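Local atomic coordinates of amidohydrolase 3 domain-containing protein (Pyrococcus horikoshii, PDB entry 3IGH), a protein that is of uncharacterised activity but belongs to the amidohydrolase family and probably hydrolyses carbon-nitrogen bonds other than peptide bonds. Residues D185-I190 with L218-R223; K262-G267 with A312-G317; R336-S341 with R357-P362. All coordinates share one frame; numbering follows the deposited sequence.

Contact 1: residues D185-I190 with L218-R223; sequences DYVYYI and LFYLER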
loop_
_atom_site.group_PDB
_atom_site.type_symbol
_atom_site.label_atom_id
_atom_site.label_comp_id
_atom_site.label_asym_id
_atom_site.label_seq_id
_atom_site.Cartn_x
_atom_site.Cartn_y
_atom_site.Cartn_z
ATOM N N ASP A 185 2.017 -3.839 -21.733
ATOM C CA ASP A 185 1.925 -2.608 -22.535
ATOM C C ASP A 185 1.823 -1.371 -21.640
ATOM O O ASP A 185 2.509 -0.373 -21.874
ATOM C CB ASP A 185 0.714 -2.629 -23.458
ATOM C CG ASP A 185 0.845 -3.648 -24.572
ATOM O OD1 ASP A 185 1.980 -3.965 -24.982
ATOM O OD2 ASP A 185 -0.199 -4.130 -25.027
ATOM N N TYR A 186 0.963 -1.456 -20.628
ATOM C CA TYR A 186 0.797 -0.373 -19.653
ATOM C C TYR A 186 2.077 -0.102 -18.873
ATOM O O TYR A 186 2.412 1.061 -18.644
ATOM C CB TYR A 186 -0.355 -0.660 -18.695
ATOM C CG TYR A 186 -1.733 -0.323 -19.224
ATOM C CD1 TYR A 186 -2.488 -1.274 -19.916
ATOM C CD2 TYR A 186 -2.289 0.939 -19.018
ATOM C CE1 TYR A 186 -3.767 -0.973 -20.389
ATOM C CE2 TYR A 186 -3.559 1.255 -19.494
ATOM C CZ TYR A 186 -4.285 0.293 -20.176
ATOM O OH TYR A 186 -5.537 0.588 -20.628
ATOM N N VAL A 187 2.798 -1.157 -18.486
ATOM C CA VAL A 187 4.096 -0.992 -17.808
ATOM C C VAL A 187 5.048 -0.194 -18.718
ATOM O O VAL A 187 5.671 0.766 -18.278
ATOM C CB VAL A 187 4.729 -2.360 -17.361
ATOM C CG1 VAL A 187 6.164 -2.195 -16.876
ATOM C CG2 VAL A 187 3.893 -3.014 -16.262
ATOM N N TYR A 188 5.113 -0.589 -19.988
ATOM C CA TYR A 188 5.944 0.082 -20.987
ATOM C C TYR A 188 5.546 1.560 -21.162
ATOM O O TYR A 188 6.412 2.436 -21.156
ATOM C CB TYR A 188 5.867 -0.683 -22.314
ATOM C CG TYR A 188 6.577 -0.017 -23.475
ATOM C CD1 TYR A 188 7.939 -0.208 -23.683
ATOM C CD2 TYR A 188 5.877 0.783 -24.377
ATOM C CE1 TYR A 188 8.594 0.400 -24.751
ATOM C CE2 TYR A 188 6.518 1.395 -25.443
ATOM C CZ TYR A 188 7.874 1.199 -25.625
ATOM O OH TYR A 188 8.506 1.800 -26.686
ATOM N N TYR A 189 4.243 1.823 -21.302
ATOM C CA TYR A 189 3.750 3.193 -21.474
ATOM C C TYR A 189 4.026 4.075 -20.260
ATOM O O TYR A 189 4.450 5.223 -20.406
ATOM C CB TYR A 189 2.259 3.208 -21.797
ATOM C CG TYR A 189 1.907 2.669 -23.167
ATOM C CD1 TYR A 189 2.711 2.931 -24.276
ATOM C CD2 TYR A 189 0.749 1.916 -23.358
ATOM C CE1 TYR A 189 2.375 2.445 -25.542
ATOM C CE2 TYR A 189 0.411 1.423 -24.612
ATOM C CZ TYR A 189 1.229 1.689 -25.695
ATOM O OH TYR A 189 0.891 1.200 -26.933
ATOM N N ILE A 190 3.807 3.531 -19.064
ATOM C CA ILE A 190 4.035 4.304 -17.831
ATOM C C ILE A 190 5.526 4.589 -17.636
ATOM O O ILE A 190 5.905 5.697 -17.240
ATOM C CB ILE A 190 3.400 3.623 -16.580
ATOM C CG1 ILE A 190 1.874 3.644 -16.697
ATOM C CG2 ILE A 190 3.813 4.350 -15.288
ATOM C CD1 ILE A 190 1.166 2.596 -15.829
ATOM N N LEU A 218 0.961 -0.201 -12.222
ATOM C CA LEU A 218 1.477 0.645 -11.142
ATOM C C LEU A 218 1.943 -0.165 -9.932
ATOM O O LEU A 218 3.026 0.098 -9.397
ATOM C CB LEU A 218 0.441 1.699 -10.720
ATOM C CG LEU A 218 0.161 2.861 -11.685
ATOM C CD1 LEU A 218 -1.058 3.647 -11.212
ATOM C CD2 LEU A 218 1.391 3.779 -11.850
ATOM N N PHE A 219 1.128 -1.143 -9.521
ATOM C CA PHE A 219 1.487 -2.075 -8.444
ATOM C C PHE A 219 2.784 -2.833 -8.770
ATOM O O PHE A 219 3.652 -2.976 -7.919
ATOM C CB PHE A 219 0.356 -3.087 -8.178
ATOM C CG PHE A 219 -0.777 -2.553 -7.331
ATOM C CD1 PHE A 219 -0.529 -1.750 -6.212
ATOM C CD2 PHE A 219 -2.087 -2.896 -7.624
ATOM C CE1 PHE A 219 -1.585 -1.269 -5.420
ATOM C CE2 PHE A 219 -3.147 -2.428 -6.841
ATOM C CZ PHE A 219 -2.895 -1.607 -5.737
ATOM N N TYR A 220 2.903 -3.306 -10.009
ATOM C CA TYR A 220 4.119 -3.981 -10.474
ATOM C C TYR A 220 5.352 -3.076 -10.342
ATOM O O TYR A 220 6.351 -3.460 -9.735
ATOM C CB TYR A 220 3.946 -4.438 -11.935
ATOM C CG TYR A 220 5.224 -4.969 -12.547
ATOM C CD1 TYR A 220 5.660 -6.270 -12.283
ATOM C CD2 TYR A 220 6.011 -4.162 -13.380
ATOM C CE1 TYR A 220 6.844 -6.758 -12.840
ATOM C CE2 TYR A 220 7.192 -4.634 -13.931
ATOM C CZ TYR A 220 7.597 -5.938 -13.664
ATOM O OH TYR A 220 8.765 -6.406 -14.211
ATOM N N LEU A 221 5.263 -1.868 -10.896
ATOM C CA LEU A 221 6.381 -0.923 -10.868
ATOM C C LEU A 221 6.794 -0.528 -9.458
ATOM O O LEU A 221 7.980 -0.438 -9.171
ATOM C CB LEU A 221 6.048 0.325 -11.688
ATOM C CG LEU A 221 6.031 0.138 -13.211
ATOM C CD1 LEU A 221 5.449 1.361 -13.858
ATOM C CD2 LEU A 221 7.436 -0.142 -13.767
ATOM N N GLU A 222 5.807 -0.292 -8.593
ATOM C CA GLU A 222 6.044 -0.033 -7.165
ATOM C C GLU A 222 6.806 -1.176 -6.461
ATOM O O GLU A 222 7.796 -0.908 -5.781
ATOM C CB GLU A 222 4.722 0.323 -6.451
ATOM C CG GLU A 222 4.710 0.240 -4.911
ATOM C CD GLU A 222 5.304 1.453 -4.194
ATOM O OE1 GLU A 222 5.630 2.474 -4.840
ATOM O OE2 GLU A 222 5.436 1.377 -2.953
ATOM N N ARG A 223 6.387 -2.434 -6.643
ATOM C CA ARG A 223 7.055 -3.562 -5.975
ATOM C C ARG A 223 8.450 -3.844 -6.536
ATOM O O ARG A 223 9.325 -4.293 -5.812
ATOM C CB ARG A 223 6.182 -4.834 -5.935
ATOM C CG ARG A 223 6.010 -5.582 -7.248
ATOM C CD ARG A 223 5.554 -7.021 -7.015
ATOM N NE ARG A 223 5.147 -7.688 -8.255
ATOM C CZ ARG A 223 5.933 -8.466 -8.999
ATOM N NH1 ARG A 223 7.186 -8.702 -8.642
ATOM N NH2 ARG A 223 5.461 -9.021 -10.110
#
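Val187 and Ile190, one turn apart on helix 183-199, meet Leu218, Tyr220 and Leu221 of helix 212-223, a helix-helix contact on the outside of the amidohydrolase TIM barrel. The two short axes cross at -64° and come within 9.9 Å of each other, and no hydrogen bond joins the segments: the contact is made by methyl groups and one ring. Its tight part is on the buried side, where Leu221 reaches between the two residues of the facing helix. Leu221 CD1 touches Ile190 CG2 at 3.7 Å, while its other methyl, CD2, runs past Val187 CG1, the two side chains sliding by each other in opposite directions. Deeper still, toward strand 256-264, Ile190 CD1 and Leu218 CD2 meet less closely at 4.2 Å, their side chains crossing at about a right angle. Leu218 also rests on Leu256 of that strand and Ile190 on Leu70 of helix 70-78.

The other side is more open to solvent: Val187 and Tyr220 remain partly exposed, though they still touch. Tyr220 meets Val187 through CD2 and CE2, and its chi1 of 172° puts CG anti to the backbone N, beside the carbonyl carbon. Beyond the contact, Phe219 on the same helix packs edge-to-face against Phe251 of the second subunit. Back at the outer margin, Val187 CG2 approaches the ring obliquely and stops 3.8 Å from Tyr220 CD2.

Contact 2: residues K262-G267 with A312-G317; sequences KLFTDG and AIHAIG. With SO4 (sulfate ion), chain B.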
loop_
_atom_site.group_PDB
_atom_site.type_symbol
_atom_site.label_atom_id
_atom_site.label_comp_id
_atom_site.label_asym_id
_atom_site.label_seq_id
_atom_site.Cartn_x
_atom_site.Cartn_y
_atom_site.Cartn_z
ATOM N N LYS A 262 -11.911 9.233 -9.576
ATOM C CA LYS A 262 -12.165 10.321 -10.503
ATOM C C LYS A 262 -13.569 10.200 -11.112
ATOM O O LYS A 262 -13.932 9.158 -11.653
ATOM C CB LYS A 262 -11.078 10.358 -11.590
ATOM C CG LYS A 262 -11.330 11.325 -12.754
ATOM C CD LYS A 262 -11.449 12.773 -12.306
ATOM C CE LYS A 262 -11.770 13.681 -13.489
ATOM N NZ LYS A 262 -10.690 13.718 -14.505
ATOM N N LEU A 263 -14.340 11.277 -10.997
ATOM C CA LEU A 263 -15.708 11.364 -11.527
ATOM C C LEU A 263 -15.859 12.505 -12.536
ATOM O O LEU A 263 -15.057 13.442 -12.556
ATOM C CB LEU A 263 -16.706 11.609 -10.384
ATOM C CG LEU A 263 -16.661 10.605 -9.223
ATOM C CD1 LEU A 263 -17.552 11.067 -8.096
ATOM C CD2 LEU A 263 -17.064 9.249 -9.729
ATOM N N PHE A 264 -16.933 12.441 -13.321
ATOM C CA PHE A 264 -17.227 13.422 -14.374
ATOM C C PHE A 264 -18.639 13.962 -14.205
ATOM O O PHE A 264 -19.568 13.202 -13.950
ATOM C CB PHE A 264 -17.138 12.755 -15.750
ATOM C CG PHE A 264 -15.761 12.290 -16.113
ATOM C CD1 PHE A 264 -14.906 13.119 -16.843
ATOM C CD2 PHE A 264 -15.313 11.026 -15.733
ATOM C CE1 PHE A 264 -13.624 12.695 -17.186
ATOM C CE2 PHE A 264 -14.026 10.596 -16.062
ATOM C CZ PHE A 264 -13.183 11.430 -16.794
ATOM N N THR A 265 -18.796 15.272 -14.329
ATOM C CA THR A 265 -20.126 15.862 -14.465
ATOM C C THR A 265 -20.465 16.129 -15.930
ATOM O O THR A 265 -21.587 15.870 -16.347
ATOM C CB THR A 265 -20.284 17.177 -13.691
ATOM O OG1 THR A 265 -19.226 18.077 -14.048
ATOM C CG2 THR A 265 -20.263 16.924 -12.193
ATOM N N ASP A 266 -19.504 16.655 -16.700
ATOM C CA ASP A 266 -19.776 17.080 -18.080
ATOM C C ASP A 266 -18.668 16.751 -19.084
ATOM O O ASP A 266 -17.715 16.040 -18.765
ATOM C CB ASP A 266 -20.161 18.572 -18.137
ATOM C CG ASP A 266 -19.003 19.516 -17.817
ATOM O OD1 ASP A 266 -17.965 19.089 -17.270
ATOM O OD2 ASP A 266 -19.155 20.730 -18.074
ATOM N N GLY A 267 -18.813 17.252 -20.309
ATOM C CA GLY A 267 -17.797 17.037 -21.335
ATOM C C GLY A 267 -16.895 18.248 -21.443
ATOM O O GLY A 267 -16.483 18.825 -20.428
ATOM N N ALA A 312 -12.256 13.388 -6.898
ATOM C CA ALA A 312 -12.015 14.437 -7.881
ATOM C C ALA A 312 -13.126 14.425 -8.903
ATOM O O ALA A 312 -13.450 13.381 -9.467
ATOM C CB ALA A 312 -10.655 14.246 -8.580
ATOM N N ILE A 313 -13.714 15.594 -9.133
ATOM C CA ILE A 313 -14.797 15.715 -10.095
ATOM C C ILE A 313 -14.433 16.692 -11.220
ATOM O O ILE A 313 -14.172 17.868 -10.975
ATOM C CB ILE A 313 -16.125 16.167 -9.422
ATOM C CG1 ILE A 313 -16.467 15.253 -8.224
ATOM C CG2 ILE A 313 -17.247 16.148 -10.451
ATOM C CD1 ILE A 313 -17.825 15.546 -7.547
ATOM N N HIS A 314 -14.431 16.183 -12.444
ATOM C CA HIS A 314 -14.319 16.998 -13.660
ATOM C C HIS A 314 -15.562 17.883 -13.781
ATOM O O HIS A 314 -16.688 17.375 -13.808
ATOM C CB HIS A 314 -14.203 16.032 -14.847
ATOM C CG HIS A 314 -14.408 16.646 -16.204
ATOM N ND1 HIS A 314 -13.448 16.581 -17.192
ATOM C CD2 HIS A 314 -15.481 17.257 -16.767
ATOM C CE1 HIS A 314 -13.906 17.153 -18.291
ATOM N NE2 HIS A 314 -15.134 17.584 -18.056
ATOM N N ALA A 315 -15.349 19.193 -13.862
ATOM C CA ALA A 315 -16.421 20.150 -14.176
ATOM C C ALA A 315 -15.861 21.290 -15.022
ATOM O O ALA A 315 -15.092 22.106 -14.533
ATOM C CB ALA A 315 -17.052 20.700 -12.899
ATOM N N ILE A 316 -16.252 21.336 -16.291
ATOM C CA ILE A 316 -15.777 22.380 -17.200
ATOM C C ILE A 316 -16.811 23.519 -17.277
ATOM O O ILE A 316 -16.487 24.676 -17.013
ATOM C CB ILE A 316 -15.381 21.768 -18.580
ATOM C CG1 ILE A 316 -14.097 20.950 -18.404
ATOM C CG2 ILE A 316 -15.142 22.853 -19.638
ATOM C CD1 ILE A 316 -13.530 20.328 -19.676
ATOM N N GLY A 317 -18.055 23.184 -17.599
ATOM C CA GLY A 317 -19.118 24.188 -17.704
ATOM C C GLY A 317 -19.531 24.739 -16.354
ATOM O O GLY A 317 -19.274 24.119 -15.312
HETATM S S SO4 B . -10.270 14.963 -17.898
HETATM O O1 SO4 B . -9.230 14.026 -17.525
HETATM O O2 SO4 B . -9.675 16.049 -18.662
HETATM O O3 SO4 B . -11.239 14.287 -18.750
HETATM O O4 SO4 B . -10.893 15.504 -16.685
#
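His314 O is gripped twice by Thr265: the backbone N donates at 3.0 Å and the hydroxyl OG1 at 2.6 Å, the latter in the carbonyl plane on a lone pair. Thr265 OG1 can double the bond because it sits between its own backbone N and carbonyl carbon (chi1 53°). Upstream, strands 256-264 and 310-315 run parallel as neighbours in the TIM barrel, joined by Leu263 N to Ala312 O and by His314 N to Leu263 O. Leu263 and Ile313 face helices 294-305 and 318-331; Lys262, Phe264, Ala312 and His314 point to the opposite face, into the barrel.

There the His314 ring is held at both nitrogens. NE2 donates to Gly267 O, which lies in the ring plane 3.0 Å away, although the donor stands above the carbonyl plane of that glycine. ND1 gives a nearly straight bond (172°) to O4 of a sulfate, probably from the crystallisation liquor. Lys262 NZ binds the same oxygen at 2.8 Å, and Lys262 CE packs on His314 CB. Phe264 CD1 lies over one face of the imidazole, the ring planes 43° apart, and sulfate O3 meets the phenyl edge. Beyond the strands, the Asp266 carboxylate receives two successive amides through syn lone pairs, the first being Ile316 N on OD1. The second, Gly317 N just before helix 318-331, lies 2.7 Å from Asp266 OD2.

With His67 and His339 also binding the sulfate, this cluster is consistent with an anion-binding, probably active-site pocket at the C-terminal barrel end, where amidohydrolases usually hold metal.

Contact 3: residues R336-S341 with R357-P362; sequences RIEHAS and RLSVQP. With SO4 (sulfate ion), chain B.
The His339 imidazole carries Gln361 OE1 over one face, 3.1 Å above the plane and offset toward the rim, and sulfate O2 at its edge, bound by NE2 at 2.9 Å. A water bridges His339 ND1 and Gln361 OE1, while Gln361 NE2 bonds to Ser398 OG. The Arg357 guanidinium has Arg336 CB over one face; its NH1 bonds to Val450 O and its NH2 forms a salt bridge with Asp310. The two guanidinium planes stand 80° apart.

Arg336 grips Glu338 side-on: NE binds OE2 at 2.8 Å and NH2 binds OE1, each on the syn side. A bend at chi3 (-70°) brings NE round toward the carboxylate. Ser359 CB touches Arg336 NH2 and Glu338 OE1; NH2 also bonds to Ser66 O, and OE1 to His67 ND1. An alanine at Arg336 would probably leave the buried Glu338 carboxylate without its charge partner and let it turn, disturbing its bond to His67.

Parallel backbone bonds, Ile337 N to Arg357 O and Ser359 N to Ile337 O, join the strands, and His339 N reaches Ser359 O. Helix 345-354 makes the beta-alpha-beta crossover; strands 310-315 and 395-397 flank the pair, and helix 318-331 packs on Ile337.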
loop_
_atom_site.group_PDB
_atom_site.type_symbol
_atom_site.label_atom_id
_atom_site.label_comp_id
_atom_site.label_asym_id
_atom_site.label_seq_id
_atom_site.Cartn_x
_atom_site.Cartn_y
_atom_site.Cartn_z
ATOM N N ARG A 336 -12.018 17.772 -4.565
ATOM C CA ARG A 336 -11.311 18.555 -5.559
ATOM C C ARG A 336 -12.100 18.624 -6.860
ATOM O O ARG A 336 -12.828 17.689 -7.209
ATOM C CB ARG A 336 -9.855 18.071 -5.759
ATOM C CG ARG A 336 -9.675 16.594 -5.985
ATOM C CD ARG A 336 -8.196 16.214 -6.193
ATOM N NE ARG A 336 -7.663 16.690 -7.470
ATOM C CZ ARG A 336 -6.415 16.486 -7.890
ATOM N NH1 ARG A 336 -5.551 15.800 -7.150
ATOM N NH2 ARG A 336 -6.035 16.970 -9.064
ATOM N N ILE A 337 -11.989 19.766 -7.532
ATOM C CA ILE A 337 -12.624 19.948 -8.826
ATOM C C ILE A 337 -11.536 20.096 -9.886
ATOM O O ILE A 337 -10.560 20.808 -9.687
ATOM C CB ILE A 337 -13.619 21.133 -8.814
ATOM C CG1 ILE A 337 -14.893 20.719 -8.075
ATOM C CG2 ILE A 337 -13.985 21.588 -10.233
ATOM C CD1 ILE A 337 -15.576 21.857 -7.357
ATOM N N GLU A 338 -11.713 19.372 -10.990
ATOM C CA GLU A 338 -10.785 19.394 -12.105
ATOM C C GLU A 338 -11.308 20.336 -13.182
ATOM O O GLU A 338 -12.504 20.305 -13.507
ATOM C CB GLU A 338 -10.612 17.988 -12.679
ATOM C CG GLU A 338 -10.350 16.908 -11.626
ATOM C CD GLU A 338 -9.186 17.255 -10.705
ATOM O OE1 GLU A 338 -8.046 17.381 -11.196
ATOM O OE2 GLU A 338 -9.417 17.409 -9.490
ATOM N N HIS A 339 -10.388 21.156 -13.708
ATOM C CA HIS A 339 -10.601 22.166 -14.753
ATOM C C HIS A 339 -11.141 23.492 -14.224
ATOM O O HIS A 339 -10.439 24.515 -14.268
ATOM C CB HIS A 339 -11.476 21.649 -15.901
ATOM C CG HIS A 339 -10.878 20.504 -16.656
ATOM N ND1 HIS A 339 -10.257 20.661 -17.876
ATOM C CD2 HIS A 339 -10.833 19.179 -16.378
ATOM C CE1 HIS A 339 -9.837 19.484 -18.307
ATOM N NE2 HIS A 339 -10.170 18.569 -17.414
ATOM N N ALA A 340 -12.385 23.467 -13.739
ATOM C CA ALA A 340 -13.101 24.668 -13.273
ATOM C C ALA A 340 -13.001 25.798 -14.307
ATOM O O ALA A 340 -12.668 26.941 -13.981
ATOM C CB ALA A 340 -12.586 25.115 -11.896
ATOM N N SER A 341 -13.290 25.450 -15.559
ATOM C CA SER A 341 -12.991 26.307 -16.709
ATOM C C SER A 341 -13.864 27.555 -16.790
ATOM O O SER A 341 -13.409 28.605 -17.239
ATOM C CB SER A 341 -13.117 25.498 -17.997
ATOM O OG SER A 341 -12.317 24.321 -17.928
ATOM N N ARG A 357 -10.755 22.016 -3.265
ATOM C CA ARG A 357 -9.450 22.155 -3.907
ATOM C C ARG A 357 -9.652 22.222 -5.417
ATOM O O ARG A 357 -10.568 21.607 -5.939
ATOM C CB ARG A 357 -8.558 20.963 -3.540
ATOM C CG ARG A 357 -8.008 21.052 -2.128
ATOM C CD ARG A 357 -7.640 19.685 -1.569
ATOM N NE ARG A 357 -8.794 18.845 -1.251
ATOM C CZ ARG A 357 -8.983 17.614 -1.732
ATOM N NH1 ARG A 357 -8.099 17.083 -2.560
ATOM N NH2 ARG A 357 -10.044 16.904 -1.369
ATOM N N LEU A 358 -8.815 22.990 -6.115
ATOM C CA LEU A 358 -8.959 23.145 -7.565
ATOM C C LEU A 358 -7.676 22.784 -8.309
ATOM O O LEU A 358 -6.602 23.279 -7.985
ATOM C CB LEU A 358 -9.373 24.580 -7.931
ATOM C CG LEU A 358 -10.606 25.236 -7.283
ATOM C CD1 LEU A 358 -10.702 26.704 -7.679
ATOM C CD2 LEU A 358 -11.893 24.512 -7.659
ATOM N N SER A 359 -7.804 21.926 -9.320
ATOM C CA SER A 359 -6.698 21.637 -10.223
ATOM C C SER A 359 -7.018 22.226 -11.593
ATOM O O SER A 359 -7.988 21.833 -12.237
ATOM C CB SER A 359 -6.468 20.130 -10.312
ATOM O OG SER A 359 -5.475 19.810 -11.254
ATOM N N VAL A 360 -6.204 23.183 -12.026
ATOM C CA VAL A 360 -6.463 23.888 -13.280
ATOM C C VAL A 360 -5.336 23.659 -14.279
ATOM O O VAL A 360 -4.232 23.263 -13.900
ATOM C CB VAL A 360 -6.672 25.414 -13.062
ATOM C CG1 VAL A 360 -7.924 25.681 -12.219
ATOM C CG2 VAL A 360 -5.444 26.076 -12.450
ATOM N N GLN A 361 -5.617 23.922 -15.552
ATOM C CA GLN A 361 -4.659 23.634 -16.618
ATOM C C GLN A 361 -4.418 24.880 -17.479
ATOM O O GLN A 361 -5.071 25.052 -18.507
ATOM C CB GLN A 361 -5.160 22.476 -17.491
ATOM C CG GLN A 361 -5.310 21.111 -16.798
ATOM C CD GLN A 361 -6.568 21.017 -15.956
ATOM O OE1 GLN A 361 -7.617 21.538 -16.331
ATOM N NE2 GLN A 361 -6.461 20.374 -14.795
ATOM N N PRO A 362 -3.514 25.773 -17.037
ATOM C CA PRO A 362 -3.280 27.053 -17.738
ATOM C C PRO A 362 -2.952 26.987 -19.233
ATOM O O PRO A 362 -3.331 27.898 -19.963
ATOM C CB PRO A 362 -2.139 27.689 -16.937
ATOM C CG PRO A 362 -2.331 27.126 -15.547
ATOM C CD PRO A 362 -2.723 25.688 -15.794
HETATM S S SO4 B . -10.270 14.963 -17.898
HETATM O O1 SO4 B . -9.230 14.026 -17.525
HETATM O O2 SO4 B . -9.675 16.049 -18.662
HETATM O O3 SO4 B . -11.239 14.287 -18.750
HETATM O O4 SO4 B . -10.893 15.504 -16.685
HETATM O O HOH W 1 -8.256 24.910 -16.007
HETATM O O HOH W 2 -8.883 23.234 -18.273
#

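In the fold
Contacts 2 and 3 adjoin, their centres about 10 Å apart: strands 310-315 and 336-337 are neighbours, and Ile313 pairs through its backbone with Arg336 and Glu338. Both turn polar, largely buried side chains into the barrel, and His314 of one and His339 of the other share the sulfate. Contact 1 is remote, its centre about 26 Å from that of contact 2 and about 27 Å from that of contact 3. It joins outer helices by apolar packing alone, with a partly exposed margin; other residues of helix 212-223 meet the second subunit. Chemistry thus follows place: hydrocarbon between helices outside, backbone pairing with histidines and charges around the barrel's interior.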